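Side-chain contact in halohydrin epoxidase A (Corynebacterium sp., PDB 4Z9F), which probably catalyses the reversible closure of vicinal halohydrins to epoxides with release of hydrogen halide, as a halohydrin hydrogen-halide-lyase: residues I76-Y81 with I111-S116. The protein carries 1 engineered substitution. Numbering follows the deposited sequence.
Sequences IVSNDY and ILLLQS
Leu113 reaches from helix 96-123 toward strand 73-79 and meets Ile76 and Ser78 with a single methyl. Its CB stays back, 5.2 Å from Ser78 OG. CG lies anti to the backbone N (chi1 170°), which carries the branch point toward the strand, though Leu113 CG is still 4.7 Å from Ile76 CG2. There the chain forks. Leu113 CD1 runs past on the isoleucine side and stops 4.9 Å from Ile76 CG2. Leu113 CD2 does the touching, lying 4.1 Å from Ile76 CG2 and 3.8 Å from Ser78 OG. The leucine and isoleucine side chains pass each other in opposite directions, and within 4.5 Å one methyl meets another. Beside the hydroxyl the contact is plain van der Waals packing, and no hydrogen bond crosses between the segments. Ser78 OG instead donates to Asp80 OD2 at 2.7 Å, meeting the syn side of the carboxylate 22° out of its plane; this bond probably helps to hold the hydroxyl's rotation and gives the buried oxygen a polar partner, while the methyl rests against it. Ser78 is also the centre of an inverse gamma turn. On the helix, Ser116 OG donates to Leu113 O at 2.7 Å, with a C=O...donor angle of 127°. In this Rossmann-type sheet, strand 73-79 lies between strands 3-6 and 127-132, and helix 96-123 forms the beta-alpha-beta crossover to the latter, with Leu113 also touching Thr7 and Ile76 touching Ala117. Leu114 on the same helix packs against Phe131 and helix 147-165, while Ile111 and Gln115 meet Phe103 and Ile99 of a second subunit, so the helix joins the sheet to the subunit interface.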
loop_
_atom_site.group_PDB
_atom_site.type_symbol
_atom_site.label_atom_id
_atom_site.label_comp_id
_atom_site.label_asym_id
_atom_site.label_seq_id
_atom_site.Cartn_x
_atom_site.Cartn_y
_atom_site.Cartn_z
ATOM N N ILE C 76 -7.870 -10.244 23.288
ATOM C CA ILE C 76 -6.894 -11.277 22.982
ATOM C C ILE C 76 -5.713 -10.583 22.306
ATOM O O ILE C 76 -5.895 -9.867 21.314
ATOM C CB ILE C 76 -7.477 -12.381 22.084
ATOM C CG1 ILE C 76 -8.687 -13.049 22.756
ATOM C CG2 ILE C 76 -6.403 -13.415 21.733
ATOM C CD1 ILE C 76 -9.413 -14.026 21.856
ATOM N N VAL C 77 -4.518 -10.754 22.865
ATOM C CA VAL C 77 -3.281 -10.351 22.206
ATOM C C VAL C 77 -2.661 -11.607 21.624
ATOM O O VAL C 77 -2.125 -12.446 22.357
ATOM C CB VAL C 77 -2.309 -9.650 23.162
ATOM C CG1 VAL C 77 -1.006 -9.355 22.427
ATOM C CG2 VAL C 77 -2.907 -8.364 23.689
ATOM N N SER C 78 -2.758 -11.752 20.307
ATOM C CA SER C 78 -2.185 -12.902 19.614
ATOM C C SER C 78 -0.742 -12.554 19.288
ATOM O O SER C 78 -0.433 -12.020 18.225
ATOM C CB SER C 78 -2.976 -13.229 18.359
ATOM O OG SER C 78 -2.494 -14.421 17.771
ATOM N N ASN C 79 0.148 -12.863 20.225
ATOM C CA ASN C 79 1.545 -12.440 20.170
ATOM C C ASN C 79 2.369 -13.592 19.595
ATOM O O ASN C 79 3.064 -14.327 20.299
ATOM C CB ASN C 79 1.992 -12.013 21.561
ATOM C CG ASN C 79 3.475 -11.803 21.670
ATOM O OD1 ASN C 79 4.052 -10.927 21.014
ATOM N ND2 ASN C 79 4.107 -12.587 22.532
ATOM N N ASP C 80 2.279 -13.758 18.280
ATOM C CA ASP C 80 2.912 -14.888 17.627
ATOM C C ASP C 80 4.370 -14.574 17.311
ATOM O O ASP C 80 4.718 -13.435 16.994
ATOM C CB ASP C 80 2.136 -15.260 16.365
ATOM C CG ASP C 80 0.668 -15.544 16.670
ATOM O OD1 ASP C 80 0.392 -16.630 17.226
ATOM O OD2 ASP C 80 -0.199 -14.680 16.394
ATOM N N TYR C 81 5.219 -15.591 17.434
ATOM C CA TYR C 81 6.652 -15.448 17.219
ATOM C C TYR C 81 7.216 -16.832 16.938
ATOM O O TYR C 81 6.568 -17.848 17.196
ATOM C CB TYR C 81 7.338 -14.801 18.428
ATOM C CG TYR C 81 8.006 -15.806 19.345
ATOM C CD1 TYR C 81 9.392 -15.929 19.381
ATOM C CD2 TYR C 81 7.255 -16.655 20.150
ATOM C CE1 TYR C 81 10.011 -16.859 20.206
ATOM C CE2 TYR C 81 7.865 -17.579 20.979
ATOM C CZ TYR C 81 9.240 -17.672 21.005
ATOM O OH TYR C 81 9.843 -18.599 21.821
ATOM N N ILE C 111 -4.683 -18.349 13.151
ATOM C CA ILE C 111 -5.977 -18.629 12.523
ATOM C C ILE C 111 -6.800 -19.588 13.383
ATOM O O ILE C 111 -7.994 -19.372 13.618
ATOM C CB ILE C 111 -5.778 -19.181 11.102
ATOM C CG1 ILE C 111 -5.461 -18.038 10.136
ATOM C CG2 ILE C 111 -7.025 -19.933 10.641
ATOM C CD1 ILE C 111 -5.037 -18.508 8.762
ATOM N N LEU C 112 -6.174 -20.668 13.859
ATOM C CA LEU C 112 -6.884 -21.620 14.711
ATOM C C LEU C 112 -7.331 -20.968 16.011
ATOM O O LEU C 112 -8.417 -21.267 16.520
ATOM C CB LEU C 112 -6.006 -22.842 15.005
ATOM C CG LEU C 112 -5.668 -23.770 13.836
ATOM C CD1 LEU C 112 -4.870 -24.967 14.319
ATOM C CD2 LEU C 112 -6.922 -24.215 13.097
ATOM N N LEU C 113 -6.498 -20.087 16.576
ATOM C CA LEU C 113 -6.899 -19.343 17.766
ATOM C C LEU C 113 -8.096 -18.449 17.471
ATOM O O LEU C 113 -9.103 -18.488 18.184
ATOM C CB LEU C 113 -5.733 -18.510 18.288
ATOM C CG LEU C 113 -6.059 -17.487 19.382
ATOM C CD1 LEU C 113 -6.580 -18.195 20.625
ATOM C CD2 LEU C 113 -4.826 -16.683 19.737
ATOM N N LEU C 114 -8.001 -17.629 16.416
ATOM C CA LEU C 114 -9.121 -16.760 16.052
ATOM C C LEU C 114 -10.389 -17.565 15.769
ATOM O O LEU C 114 -11.481 -17.174 16.198
ATOM C CB LEU C 114 -8.749 -15.897 14.839
ATOM C CG LEU C 114 -9.849 -14.995 14.271
ATOM C CD1 LEU C 114 -10.271 -13.925 15.270
ATOM C CD2 LEU C 114 -9.419 -14.369 12.944
ATOM N N GLN C 115 -10.265 -18.686 15.044
ATOM C CA GLN C 115 -11.435 -19.504 14.716
ATOM C C GLN C 115 -12.161 -19.930 15.982
ATOM O O GLN C 115 -13.388 -19.815 16.078
ATOM C CB GLN C 115 -11.020 -20.736 13.896
ATOM C CG GLN C 115 -12.165 -21.703 13.566
ATOM C CD GLN C 115 -11.724 -22.957 12.801
ATOM O OE1 GLN C 115 -10.828 -23.683 13.234
ATOM N NE2 GLN C 115 -12.379 -23.223 11.661
ATOM N N SER C 116 -11.403 -20.423 16.968
ATOM C CA SER C 116 -11.973 -20.873 18.236
ATOM C C SER C 116 -12.576 -19.729 19.038
ATOM O O SER C 116 -13.429 -19.972 19.891
ATOM C CB SER C 116 -10.893 -21.568 19.078
ATOM O OG SER C 116 -9.999 -20.619 19.649
#